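Local structure of probable quinone reductase Qor (NADPH:quinone reductase) (Zeta-crystallin homolog protein) (4RVU) at residues K138-V143 with T269-F274; V122-L127 with S327-P332; A288-A293 with E297-A302; G206-L211 with T215-V220; A94-N97 with F103-A106. The protein binds NADPH and probably passes its electrons on to quinone substrates, as a quinone reductase of the medium-chain dehydrogenase/reductase type. All coordinates share one frame; numbering follows the deposited sequence.

Contact 1: residues K138-V143 with T269-F274; sequences KSVYPV and TRPSLF. With NDP (NADPH dihydro-nicotinamide-adenine-dinucleotide phosphate), chain E.
Val-140 holds CG1 anti to its own backbone N (chi1 169°), and this spreads its two methyls over different partners. CG1 reaches CG2 of Thr-269 at 3.6 Å. CG2 lies 4.1 Å from CB of Pro-271 and equally near CG, so it touches two atoms of the pyrrolidine ring. The valine and proline side chains meet at about a right angle. Thr-269 has OG1, not CG2, opposite its backbone N (chi1 180°). Its methyl therefore faces Val-140, while OG1 bonds to the carbonyl O of Val-266 of the second subunit. The apolar contact is small and buried.

Beyond Pro-271 the same loop reads the nicotinamide end of NADPH. The carboxamide N7N donates to the carbonyl O of Pro-271 at 3.0 Å. Its O7N accepts from the backbone N of Leu-273 at 2.9 Å. Two backbone groups thus grip both ends of the amide and fix its rotation. Pro-271 O takes a second bond, from NH1 of Arg-270 at 2.9 Å, with the donor tilted from the carbonyl plane. The positive guanidinium would probably polarise this carbonyl.

Tyr-135 of helix 120-140 touches Val-140, Pro-271 and Leu-273, and Phe-276 also touches Val-140 and Pro-271. The contact therefore joins the C-terminal end of helix 120-140 to the loop after strand 267-269. That strand is the last of the parallel Rossmann sheet within this chain. At Thr-269 it pairs antiparallel with a strand of the second subunit.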
# COMPACT_ATOMS: atom_id res chain seq x y z
N LYS A 138 -6.08 8.70 -10.29
CA LYS A 138 -5.86 7.93 -11.51
C LYS A 138 -4.77 6.87 -11.37
O LYS A 138 -4.74 5.91 -12.14
CB LYS A 138 -5.51 8.86 -12.68
CG LYS A 138 -6.65 9.79 -13.12
CD LYS A 138 -7.68 9.04 -13.95
CE LYS A 138 -8.83 9.95 -14.39
NZ LYS A 138 -8.39 11.06 -15.22
N SER A 139 -3.88 7.04 -10.39
CA SER A 139 -2.68 6.20 -10.28
C SER A 139 -2.53 5.51 -8.93
O SER A 139 -2.29 4.30 -8.87
CB SER A 139 -1.42 7.03 -10.58
OG SER A 139 -1.46 7.55 -11.89
N VAL A 140 -2.63 6.28 -7.85
CA VAL A 140 -2.49 5.69 -6.51
C VAL A 140 -3.64 4.72 -6.20
O VAL A 140 -3.42 3.56 -5.83
CB VAL A 140 -2.34 6.77 -5.42
CG1 VAL A 140 -2.49 6.16 -4.03
CG2 VAL A 140 -0.99 7.47 -5.55
N TYR A 141 -4.87 5.21 -6.33
CA TYR A 141 -6.03 4.34 -6.34
C TYR A 141 -6.90 4.79 -7.50
O TYR A 141 -7.48 5.87 -7.45
CB TYR A 141 -6.82 4.38 -5.02
CG TYR A 141 -8.11 3.61 -5.17
CD1 TYR A 141 -8.10 2.22 -5.23
CD2 TYR A 141 -9.32 4.26 -5.34
CE1 TYR A 141 -9.28 1.50 -5.42
CE2 TYR A 141 -10.49 3.55 -5.54
CZ TYR A 141 -10.46 2.17 -5.58
OH TYR A 141 -11.63 1.47 -5.78
N PRO A 142 -7.00 3.96 -8.55
CA PRO A 142 -7.77 4.37 -9.72
C PRO A 142 -9.27 4.26 -9.45
O PRO A 142 -9.83 3.16 -9.58
CB PRO A 142 -7.34 3.38 -10.81
CG PRO A 142 -6.37 2.39 -10.13
CD PRO A 142 -6.52 2.57 -8.65
N VAL A 143 -9.91 5.37 -9.11
CA VAL A 143 -11.32 5.35 -8.76
C VAL A 143 -12.16 4.89 -9.95
O VAL A 143 -11.79 5.13 -11.10
CB VAL A 143 -11.83 6.71 -8.24
CG1 VAL A 143 -11.11 7.10 -6.93
CG2 VAL A 143 -11.66 7.80 -9.31
N THR A 269 -0.23 3.65 1.50
CA THR A 269 0.80 4.23 0.66
C THR A 269 0.99 5.69 1.04
O THR A 269 0.02 6.35 1.42
CB THR A 269 0.46 4.09 -0.83
OG1 THR A 269 1.52 4.68 -1.62
CG2 THR A 269 -0.86 4.81 -1.15
N ARG A 270 2.22 6.18 0.96
CA ARG A 270 2.50 7.58 1.27
C ARG A 270 3.20 8.20 0.06
O ARG A 270 4.43 8.23 -0.00
CB ARG A 270 3.40 7.71 2.51
CG ARG A 270 3.27 9.06 3.27
CD ARG A 270 3.57 10.28 2.40
NE ARG A 270 3.41 11.55 3.11
CZ ARG A 270 3.53 12.75 2.54
NH1 ARG A 270 3.80 12.86 1.24
NH2 ARG A 270 3.37 13.85 3.26
N PRO A 271 2.40 8.70 -0.90
CA PRO A 271 3.01 9.17 -2.15
C PRO A 271 3.53 10.60 -2.08
O PRO A 271 3.12 11.40 -1.21
CB PRO A 271 1.84 9.10 -3.14
CG PRO A 271 0.62 9.38 -2.28
CD PRO A 271 0.93 8.69 -0.96
N SER A 272 4.44 10.90 -3.00
CA SER A 272 4.95 12.25 -3.23
C SER A 272 4.84 12.54 -4.72
O SER A 272 5.09 11.66 -5.55
CB SER A 272 6.40 12.34 -2.77
OG SER A 272 7.14 13.27 -3.54
N LEU A 273 4.44 13.78 -5.05
CA LEU A 273 4.30 14.25 -6.43
C LEU A 273 5.54 13.95 -7.29
O LEU A 273 5.44 13.66 -8.49
CB LEU A 273 4.00 15.76 -6.44
CG LEU A 273 3.80 16.42 -7.81
CD1 LEU A 273 2.62 15.77 -8.54
CD2 LEU A 273 3.62 17.95 -7.73
N PHE A 274 6.70 14.02 -6.66
CA PHE A 274 7.96 13.70 -7.33
C PHE A 274 7.92 12.38 -8.11
O PHE A 274 8.41 12.29 -9.24
CB PHE A 274 9.11 13.70 -6.31
CG PHE A 274 10.44 13.34 -6.91
CD1 PHE A 274 11.18 14.28 -7.60
CD2 PHE A 274 10.95 12.05 -6.77
CE1 PHE A 274 12.41 13.95 -8.16
CE2 PHE A 274 12.18 11.72 -7.32
CZ PHE A 274 12.91 12.67 -8.01
PA NDP E . -5.04 22.79 2.34
O1A NDP E . -5.52 23.94 1.50
O2A NDP E . -5.80 21.49 2.33
O5B NDP E . -4.90 23.29 3.86
C5B NDP E . -4.74 22.34 4.91
C4B NDP E . -6.12 22.02 5.46
O4B NDP E . -6.08 20.88 6.32
C3B NDP E . -6.65 23.15 6.32
O3B NDP E . -7.36 24.12 5.55
C2B NDP E . -7.55 22.45 7.31
O2B NDP E . -8.91 22.49 6.87
C1B NDP E . -7.06 21.01 7.35
N9A NDP E . -6.47 20.78 8.68
C8A NDP E . -6.88 19.87 9.58
N7A NDP E . -6.14 19.94 10.71
C5A NDP E . -5.23 20.91 10.55
C6A NDP E . -4.14 21.50 11.36
N6A NDP E . -3.87 21.05 12.60
N1A NDP E . -3.43 22.51 10.81
C2A NDP E . -3.69 22.97 9.58
N3A NDP E . -4.66 22.48 8.79
C4A NDP E . -5.45 21.47 9.21
O3 NDP E . -3.51 22.50 1.96
PN NDP E . -3.08 22.02 0.49
O1N NDP E . -4.31 21.88 -0.36
O2N NDP E . -1.93 22.88 0.04
O5D NDP E . -2.50 20.54 0.77
C5D NDP E . -3.33 19.54 1.35
C4D NDP E . -2.46 18.47 2.01
O4D NDP E . -1.88 17.64 1.01
C3D NDP E . -1.31 19.09 2.77
O3D NDP E . -1.10 18.33 3.96
C2D NDP E . -0.11 18.94 1.86
O2D NDP E . 1.08 18.78 2.63
C1D NDP E . -0.46 17.67 1.09
N1N NDP E . 0.09 17.63 -0.27
C2N NDP E . 0.75 16.53 -0.65
C3N NDP E . 1.28 16.39 -1.92
C7N NDP E . 2.02 15.13 -2.27
O7N NDP E . 2.43 14.98 -3.41
N7N NDP E . 2.19 14.21 -1.33
C4N NDP E . 1.13 17.49 -2.95
C5N NDP E . 0.38 18.62 -2.42
C6N NDP E . -0.11 18.64 -1.12
P2B NDP E . -10.11 22.12 7.88
O1X NDP E . -9.41 21.54 9.08
O2X NDP E . -10.79 23.43 8.14
O3X NDP E . -10.95 21.15 7.11

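Contact 2: residues V122-L127 with S327-P332; sequences VAASAL and SVVLLP
Ser-327 donates its OG hydrogen to the carbonyl O of Ser-125 at 2.7 Å. The C=O...donor angle is 131°, and the donor is tilted from the carbonyl plane. The two serines also touch through their CB atoms, 3.5 Å apart. Two residues along the strand, CG1 of Val-329 lies 3.5 Å from OG of Ser-125 and 4.1 Å from CB of Ala-124. This methyl sits beside the backbone N of Val-329 and anti to its carbonyl carbon (chi1 -67°), which aims it at the helix.

A water forms the next layer. It donates to O of Ala-124 at 2.9 Å and to O of Val-328 at 2.7 Å, linking two carbonyls that could not bond to each other. The hydroxyl of Ser-125 turns back to the carbonyl O of Glu-121, one helical turn earlier. Val-301 and Val-303 pack on Ser-125, and Val-303 also meets Val-329.

The axes of helix segment 122-127 and strand 327-331 approach to 7.6 Å, with 129° between their N-to-C directions. The strand lies between strands 303-308 and 40-42. Strand 67-74 adds Cys-68 against Ala-123 and Ala-124, so the helix packs on this mixed sheet.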
# COMPACT_ATOMS: atom_id res chain seq x y z
N VAL A 122 -5.71 31.44 -11.64
CA VAL A 122 -6.30 30.09 -11.63
C VAL A 122 -5.24 29.02 -11.89
O VAL A 122 -5.21 28.00 -11.21
CB VAL A 122 -7.48 29.98 -12.63
CG1 VAL A 122 -7.90 28.53 -12.79
CG2 VAL A 122 -8.66 30.82 -12.12
N ALA A 123 -4.35 29.26 -12.85
CA ALA A 123 -3.27 28.31 -13.12
C ALA A 123 -2.40 28.05 -11.88
O ALA A 123 -2.02 26.90 -11.60
CB ALA A 123 -2.41 28.79 -14.29
N ALA A 124 -2.07 29.10 -11.14
CA ALA A 124 -1.23 28.95 -9.94
C ALA A 124 -2.02 28.45 -8.76
O ALA A 124 -1.46 28.10 -7.71
CB ALA A 124 -0.54 30.28 -9.59
N SER A 125 -3.34 28.40 -8.92
CA SER A 125 -4.21 27.78 -7.94
C SER A 125 -4.34 26.29 -8.23
O SER A 125 -4.61 25.49 -7.33
CB SER A 125 -5.60 28.40 -7.99
OG SER A 125 -5.61 29.70 -7.43
N ALA A 126 -4.15 25.92 -9.49
CA ALA A 126 -4.59 24.62 -9.99
C ALA A 126 -3.50 23.58 -10.18
O ALA A 126 -3.74 22.39 -9.96
CB ALA A 126 -5.36 24.79 -11.29
N LEU A 127 -2.31 23.99 -10.62
CA LEU A 127 -1.33 23.00 -11.11
C LEU A 127 -0.78 22.01 -10.08
O LEU A 127 -0.97 20.80 -10.25
CB LEU A 127 -0.16 23.66 -11.86
CG LEU A 127 0.67 22.58 -12.58
CD1 LEU A 127 -0.09 21.98 -13.77
CD2 LEU A 127 2.06 23.07 -13.01
N SER A 327 -7.51 27.03 -2.88
CA SER A 327 -6.15 27.40 -3.21
C SER A 327 -5.94 28.87 -2.91
O SER A 327 -6.82 29.69 -3.16
CB SER A 327 -5.87 27.15 -4.70
OG SER A 327 -6.07 25.79 -5.05
N VAL A 328 -4.77 29.21 -2.37
CA VAL A 328 -4.44 30.62 -2.23
C VAL A 328 -3.18 30.94 -3.02
O VAL A 328 -2.34 30.05 -3.28
CB VAL A 328 -4.35 31.08 -0.75
CG1 VAL A 328 -5.65 30.75 -0.00
CG2 VAL A 328 -3.19 30.43 -0.06
N VAL A 329 -3.07 32.19 -3.46
CA VAL A 329 -1.96 32.64 -4.29
C VAL A 329 -1.32 33.88 -3.71
O VAL A 329 -1.98 34.67 -3.02
CB VAL A 329 -2.39 32.92 -5.76
CG1 VAL A 329 -2.81 31.65 -6.47
CG2 VAL A 329 -3.51 33.95 -5.80
N LEU A 330 -0.03 34.06 -4.00
CA LEU A 330 0.68 35.29 -3.70
C LEU A 330 0.76 36.10 -5.00
O LEU A 330 0.94 35.54 -6.08
CB LEU A 330 2.09 35.00 -3.20
CG LEU A 330 2.19 34.15 -1.94
CD1 LEU A 330 3.66 33.98 -1.53
CD2 LEU A 330 1.38 34.75 -0.82
N LEU A 331 0.60 37.42 -4.89
CA LEU A 331 0.60 38.28 -6.06
C LEU A 331 1.80 39.24 -6.04
O LEU A 331 1.90 40.07 -5.14
CB LEU A 331 -0.70 39.08 -6.11
CG LEU A 331 -2.01 38.30 -6.13
CD1 LEU A 331 -3.19 39.25 -6.04
CD2 LEU A 331 -2.11 37.46 -7.38
N PRO A 332 2.70 39.13 -7.03
CA PRO A 332 3.93 39.95 -7.05
C PRO A 332 3.70 41.34 -7.62
O PRO A 332 2.66 41.48 -8.27
CB PRO A 332 4.84 39.16 -7.99
CG PRO A 332 3.88 38.61 -9.02
CD PRO A 332 2.62 38.25 -8.22
O HOH W 1 -2.18 27.89 -4.89

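Contact 3: residues A288-A293 with E297-A302; sequences AELFDA and EAITVA
Leu-290 and Ile-299 meet through their CD1 methyls, 3.7 Å apart, with the side chains at about a right angle. Ile-299 has CG1 between its backbone N and carbonyl carbon (chi1 72°), and its chain then extends with CD1 pointing to the helix. Ala-293 fills the rest of the apolar centre. Its CB lies 4.0 Å from CB of Ala-298 and 4.1 Å from CG1 of Ile-299. The small alanine methyls let the returning chain come close to the last turns of the helix. Trp-165 of helix 157-168 touches both Leu-290 and Ile-299.

Farther out, the backbone reverses at Glu-297. This residue has positive phi and is the first to leave the helix, forming a Schellman motif at its C-terminal end. The carbonyl O of Ala-293 faces the returning backbone. It accepts from N of Ile-299 at 3.2 Å. The N-H points almost straight at the oxygen (168°), but the donor stands well above the carbonyl plane. OG of Ser-296 makes a weak bond to the same carbonyl. CB of Ala-298 lies 3.5 Å from this oxygen and flanks it with a methyl. On the solvent side, Glu-297 turns its side chain away from the helix.

The chemistry is that of helix C-terminal capping by the chain that follows. Carbonyls at a C-terminal helix end lack the next turn's amides, and here the chain itself folds back to supply one. The alanine methyls and the Leu-290 and Ile-299 side chains give the same fold-back a hydrophobic seal, so polar backbone satisfaction and apolar packing are met together.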
# COMPACT_ATOMS: atom_id res chain seq x y z
N ALA A 288 -2.17 17.89 -19.02
CA ALA A 288 -3.20 17.92 -20.06
C ALA A 288 -4.56 17.41 -19.57
O ALA A 288 -5.60 18.02 -19.86
CB ALA A 288 -2.74 17.14 -21.30
N GLU A 289 -4.58 16.29 -18.84
CA GLU A 289 -5.84 15.80 -18.28
C GLU A 289 -6.42 16.80 -17.28
O GLU A 289 -7.64 16.98 -17.21
CB GLU A 289 -5.69 14.40 -17.65
CG GLU A 289 -5.19 13.32 -18.63
CD GLU A 289 -5.72 11.91 -18.31
OE1 GLU A 289 -6.06 11.62 -17.14
OE2 GLU A 289 -5.79 11.08 -19.25
N LEU A 290 -5.56 17.47 -16.52
CA LEU A 290 -6.03 18.54 -15.62
C LEU A 290 -6.69 19.70 -16.37
O LEU A 290 -7.78 20.14 -16.01
CB LEU A 290 -4.89 19.06 -14.74
CG LEU A 290 -5.20 20.28 -13.86
CD1 LEU A 290 -6.27 19.97 -12.81
CD2 LEU A 290 -3.93 20.79 -13.19
N PHE A 291 -6.03 20.20 -17.41
CA PHE A 291 -6.60 21.32 -18.15
C PHE A 291 -7.82 20.91 -18.97
O PHE A 291 -8.72 21.72 -19.18
CB PHE A 291 -5.55 22.04 -19.01
CG PHE A 291 -4.61 22.91 -18.21
CD1 PHE A 291 -5.11 23.97 -17.47
CD2 PHE A 291 -3.25 22.66 -18.21
CE1 PHE A 291 -4.26 24.76 -16.72
CE2 PHE A 291 -2.39 23.45 -17.46
CZ PHE A 291 -2.89 24.50 -16.72
N ASP A 292 -7.86 19.65 -19.39
CA ASP A 292 -9.08 19.12 -20.02
C ASP A 292 -10.27 19.17 -19.06
O ASP A 292 -11.37 19.59 -19.43
CB ASP A 292 -8.86 17.68 -20.51
CG ASP A 292 -7.93 17.59 -21.71
OD1 ASP A 292 -7.55 18.65 -22.25
OD2 ASP A 292 -7.59 16.46 -22.11
N ALA A 293 -10.04 18.75 -17.82
CA ALA A 293 -11.08 18.74 -16.79
C ALA A 293 -11.54 20.16 -16.44
O ALA A 293 -12.73 20.41 -16.27
CB ALA A 293 -10.60 18.00 -15.54
N GLU A 297 -15.30 21.95 -17.46
CA GLU A 297 -15.96 22.24 -16.19
C GLU A 297 -16.29 20.97 -15.42
O GLU A 297 -17.19 20.96 -14.58
CB GLU A 297 -17.20 23.13 -16.39
CG GLU A 297 -16.88 24.52 -16.93
CD GLU A 297 -18.10 25.43 -17.01
OE1 GLU A 297 -18.71 25.51 -18.10
OE2 GLU A 297 -18.44 26.06 -16.00
N ALA A 298 -15.55 19.90 -15.71
CA ALA A 298 -15.55 18.71 -14.85
C ALA A 298 -15.09 19.13 -13.47
O ALA A 298 -15.57 18.63 -12.45
CB ALA A 298 -14.63 17.65 -15.41
N ILE A 299 -14.13 20.06 -13.44
CA ILE A 299 -13.76 20.73 -12.20
C ILE A 299 -13.67 22.23 -12.47
O ILE A 299 -13.50 22.66 -13.62
CB ILE A 299 -12.40 20.25 -11.65
CG1 ILE A 299 -11.24 20.76 -12.51
CG2 ILE A 299 -12.36 18.72 -11.47
CD1 ILE A 299 -9.86 20.37 -11.97
N THR A 300 -13.81 23.01 -11.41
CA THR A 300 -13.59 24.45 -11.47
C THR A 300 -12.69 24.83 -10.29
O THR A 300 -13.07 24.66 -9.14
CB THR A 300 -14.91 25.24 -11.40
OG1 THR A 300 -15.71 24.92 -12.55
CG2 THR A 300 -14.66 26.76 -11.36
N VAL A 301 -11.50 25.35 -10.59
CA VAL A 301 -10.56 25.71 -9.53
C VAL A 301 -10.72 27.18 -9.20
O VAL A 301 -10.33 28.04 -10.00
CB VAL A 301 -9.11 25.42 -9.93
CG1 VAL A 301 -8.16 25.81 -8.79
CG2 VAL A 301 -8.94 23.94 -10.27
N ALA A 302 -11.29 27.47 -8.04
CA ALA A 302 -11.52 28.86 -7.64
C ALA A 302 -10.26 29.40 -6.99
O ALA A 302 -9.46 28.64 -6.45
CB ALA A 302 -12.69 28.95 -6.68

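Contact 4: residues G206-L211 with T215-V220; sequences GRVREL and TGVQAV
Arg-209 reaches from helix 201-212 to the backbone of Thr-215 and Gly-216. From CB, its chain leaves with CG beside the backbone N and anti to the carbonyl carbon (chi1 -58°). It then bends at chi2 (-108°) and extends over the loop. CZ lies 4.2 Å from CA of Gly-216. At the tip, NH1 comes 2.8 Å from the carbonyl O of Thr-215, which sits at the edge of the guanidinium, near its plane. NH1 bonds to the carbonyl O of Gly-214. NH2 takes the carbonyls of Ala-234 and Leu-236. The guanidinium thus gathers main-chain oxygens from the turn at Gly-214 and from the Ala-234 to Leu-236 region, which should limit its rotation.

Gly-216 lies directly beside this group. It has positive phi, and its N comes 3.4 Å from NH1 of Arg-209, an approach of two donors and not a bond. Val-208, the residue before the arginine, packs CG1 on CG1 of Val-217 at 3.9 Å. The two valines cross at about a right angle.

OG1 of Thr-212 receives the N-H of Gly-216 and helps set the turn between helix and strand. Val-208 also touches Leu-195 of strand 193-195, while Val-217 packs on Thr-148 and Leu-150 of strand 148-151. The contact is therefore a tight helix-to-strand connection of the Rossmann fold, leading from helix 201-212 into strand 217-222 of the parallel sheet.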
# COMPACT_ATOMS: atom_id res chain seq x y z
N GLY A 206 -17.70 4.31 12.43
CA GLY A 206 -19.12 3.96 12.45
C GLY A 206 -19.97 4.88 11.57
O GLY A 206 -20.85 4.40 10.85
N ARG A 207 -19.71 6.18 11.62
CA ARG A 207 -20.44 7.14 10.77
C ARG A 207 -20.25 6.76 9.30
O ARG A 207 -21.21 6.61 8.54
CB ARG A 207 -19.92 8.56 10.98
CG ARG A 207 -19.52 8.88 12.40
CD ARG A 207 -20.73 9.02 13.31
NE ARG A 207 -21.14 10.41 13.45
CZ ARG A 207 -22.01 11.01 12.64
NH1 ARG A 207 -22.55 10.33 11.63
NH2 ARG A 207 -22.34 12.28 12.83
N VAL A 208 -18.98 6.58 8.91
CA VAL A 208 -18.63 6.17 7.56
C VAL A 208 -19.28 4.84 7.17
O VAL A 208 -19.80 4.70 6.06
CB VAL A 208 -17.10 6.11 7.38
CG1 VAL A 208 -16.72 5.63 5.98
CG2 VAL A 208 -16.49 7.48 7.67
N ARG A 209 -19.24 3.86 8.09
CA ARG A 209 -19.89 2.57 7.84
C ARG A 209 -21.40 2.76 7.64
O ARG A 209 -21.98 2.17 6.73
CB ARG A 209 -19.63 1.58 8.98
CG ARG A 209 -18.15 1.29 9.24
CD ARG A 209 -17.68 -0.09 8.80
NE ARG A 209 -16.22 -0.18 8.87
CZ ARG A 209 -15.45 -0.67 7.91
NH1 ARG A 209 -15.98 -1.14 6.80
NH2 ARG A 209 -14.13 -0.69 8.07
N GLU A 210 -22.01 3.58 8.49
CA GLU A 210 -23.43 3.90 8.37
C GLU A 210 -23.77 4.35 6.96
O GLU A 210 -24.75 3.91 6.36
CB GLU A 210 -23.84 4.98 9.39
CG GLU A 210 -25.31 5.40 9.30
CD GLU A 210 -25.70 6.43 10.34
OE1 GLU A 210 -24.80 7.15 10.85
OE2 GLU A 210 -26.90 6.53 10.66
N LEU A 211 -22.92 5.22 6.41
CA LEU A 211 -23.17 5.83 5.11
C LEU A 211 -22.91 4.88 3.95
O LEU A 211 -23.42 5.09 2.85
CB LEU A 211 -22.30 7.08 4.94
CG LEU A 211 -22.55 8.18 5.96
CD1 LEU A 211 -21.45 9.22 5.90
CD2 LEU A 211 -23.91 8.82 5.69
N THR A 215 -19.91 -1.29 4.70
CA THR A 215 -18.82 -1.67 3.80
C THR A 215 -17.53 -0.90 4.07
O THR A 215 -16.44 -1.48 4.07
CB THR A 215 -19.20 -1.48 2.32
OG1 THR A 215 -20.41 -2.18 2.03
CG2 THR A 215 -18.09 -2.00 1.40
N GLY A 216 -17.66 0.40 4.31
CA GLY A 216 -16.49 1.25 4.38
C GLY A 216 -16.21 1.80 2.99
O GLY A 216 -16.86 1.41 2.01
N VAL A 217 -15.22 2.69 2.89
CA VAL A 217 -14.87 3.32 1.62
C VAL A 217 -13.79 2.56 0.84
O VAL A 217 -12.94 1.90 1.44
CB VAL A 217 -14.46 4.80 1.83
CG1 VAL A 217 -15.67 5.66 2.26
CG2 VAL A 217 -13.32 4.91 2.84
N GLN A 218 -13.82 2.64 -0.49
CA GLN A 218 -12.82 1.95 -1.31
C GLN A 218 -11.43 2.56 -1.16
O GLN A 218 -10.41 1.88 -1.38
CB GLN A 218 -13.23 1.92 -2.79
CG GLN A 218 -14.18 0.78 -3.15
CD GLN A 218 -15.55 0.94 -2.54
OE1 GLN A 218 -16.17 2.01 -2.65
NE2 GLN A 218 -16.04 -0.11 -1.89
N ALA A 219 -11.38 3.83 -0.79
CA ALA A 219 -10.11 4.53 -0.57
C ALA A 219 -10.30 5.71 0.36
O ALA A 219 -11.36 6.34 0.37
CB ALA A 219 -9.52 4.98 -1.89
N VAL A 220 -9.27 6.02 1.14
CA VAL A 220 -9.25 7.27 1.89
C VAL A 220 -8.12 8.13 1.37
O VAL A 220 -6.99 7.65 1.23
CB VAL A 220 -8.98 7.03 3.39
CG1 VAL A 220 -8.82 8.37 4.12
CG2 VAL A 220 -10.11 6.21 4.00

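Contact 5: residues A94-N97 with F103-A106; sequences ASAN and FCTA
Asn-97 and Thr-105 form a single antiparallel bridge, a hydrogen-bonded pair within the GroES-like domain. N of Asn-97 donates to O of Thr-105 at 2.9 Å, nearly straight at 165°. In this pair CB of Asn-97 lies 3.7 Å from OG1 of Thr-105. Asn-97 has CG anti to its backbone N (chi1 -173°), which turns the amide away from the threonine hydroxyl, so that water joins the two. Its OD1 is bonded to Arg-57.

Ala-96 faces a different set of groups. Its CB lies 3.9 Å from SG of Cys-104 and also 3.9 Å from CB of Ala-106, so one methyl meets the side chains of two strand residues. Val-67 of strand 67-74 packs on both Ala-96 and Cys-104, and Ile-36 of strand 33-38 touches Ala-106. These residues make the buried side of the pairing, whereas Asn-97 is exposed.

Water extends the bridge at that exposed edge. One water donates to O of Asn-97 and accepts a weak bond from N of Thr-105. A second water accepts from ND2 of Asn-97 at 2.8 Å and lies 2.9 Å from OG1 of Thr-105.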
# COMPACT_ATOMS: atom_id res chain seq x y z
N ALA A 94 5.00 23.41 -11.10
CA ALA A 94 4.90 23.06 -9.69
C ALA A 94 6.27 22.61 -9.20
O ALA A 94 6.40 22.10 -8.09
CB ALA A 94 3.90 21.92 -9.51
N SER A 95 7.29 22.81 -10.03
CA SER A 95 8.63 22.29 -9.76
C SER A 95 9.69 23.38 -9.86
O SER A 95 10.84 23.09 -10.15
CB SER A 95 8.95 21.17 -10.75
OG SER A 95 7.99 20.14 -10.66
N ALA A 96 9.29 24.63 -9.62
CA ALA A 96 10.19 25.76 -9.77
C ALA A 96 11.14 25.86 -8.58
O ALA A 96 10.89 25.27 -7.52
CB ALA A 96 9.38 27.06 -9.92
N ASN A 97 12.23 26.59 -8.77
CA ASN A 97 13.14 26.91 -7.68
C ASN A 97 12.94 28.37 -7.30
O ASN A 97 13.07 29.25 -8.16
CB ASN A 97 14.59 26.72 -8.13
CG ASN A 97 15.59 26.87 -6.99
OD1 ASN A 97 15.30 26.51 -5.85
ND2 ASN A 97 16.77 27.40 -7.29
N PHE A 103 10.79 36.76 -10.17
CA PHE A 103 11.36 35.90 -11.20
C PHE A 103 11.90 34.64 -10.57
O PHE A 103 12.49 34.69 -9.48
CB PHE A 103 12.52 36.60 -11.93
CG PHE A 103 12.12 37.85 -12.67
CD1 PHE A 103 12.05 39.08 -12.02
CD2 PHE A 103 11.85 37.80 -14.04
CE1 PHE A 103 11.70 40.23 -12.72
CE2 PHE A 103 11.50 38.94 -14.74
CZ PHE A 103 11.42 40.16 -14.07
N CYS A 104 11.69 33.50 -11.23
CA CYS A 104 12.26 32.24 -10.76
C CYS A 104 12.58 31.35 -11.95
O CYS A 104 12.28 31.69 -13.09
CB CYS A 104 11.30 31.53 -9.81
SG CYS A 104 9.80 30.86 -10.60
N THR A 105 13.20 30.21 -11.67
CA THR A 105 13.53 29.25 -12.72
C THR A 105 12.71 27.99 -12.54
O THR A 105 12.32 27.66 -11.42
CB THR A 105 15.01 28.86 -12.69
OG1 THR A 105 15.31 28.27 -11.42
CG2 THR A 105 15.90 30.08 -12.92
N ALA A 106 12.47 27.27 -13.63
CA ALA A 106 11.82 25.96 -13.55
C ALA A 106 12.29 25.08 -14.70
O ALA A 106 12.57 25.59 -15.79
CB ALA A 106 10.29 26.11 -13.56
O HOH W 2 15.01 30.97 -9.14
O HOH W 3 17.70 28.23 -9.85

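Overall arrangement
From the N terminus, contact 5 closes first, a short hairpin-like loop in the GroES-like domain. Contact 2 then opens on helix 120-140 and closes only at the C-terminal strand. Its long loop encloses contacts 1, 4 and 3. Contact 1 opens at the end of the same helix and closes after strand 267-269, with contact 4 lying within its span. Contact 3 follows contact 1 in series, still within the span of contact 2. No two loops cross. Helix 120-140 links the parts: Leu-127 touches Ala-94 of contact 5, Ser-125 touches Val-301 of contact 3, and Lys-138 forms a salt bridge with Glu-289. Just past the helix, Tyr-141 packs on Gln-218 and Ala-219 of contact 4.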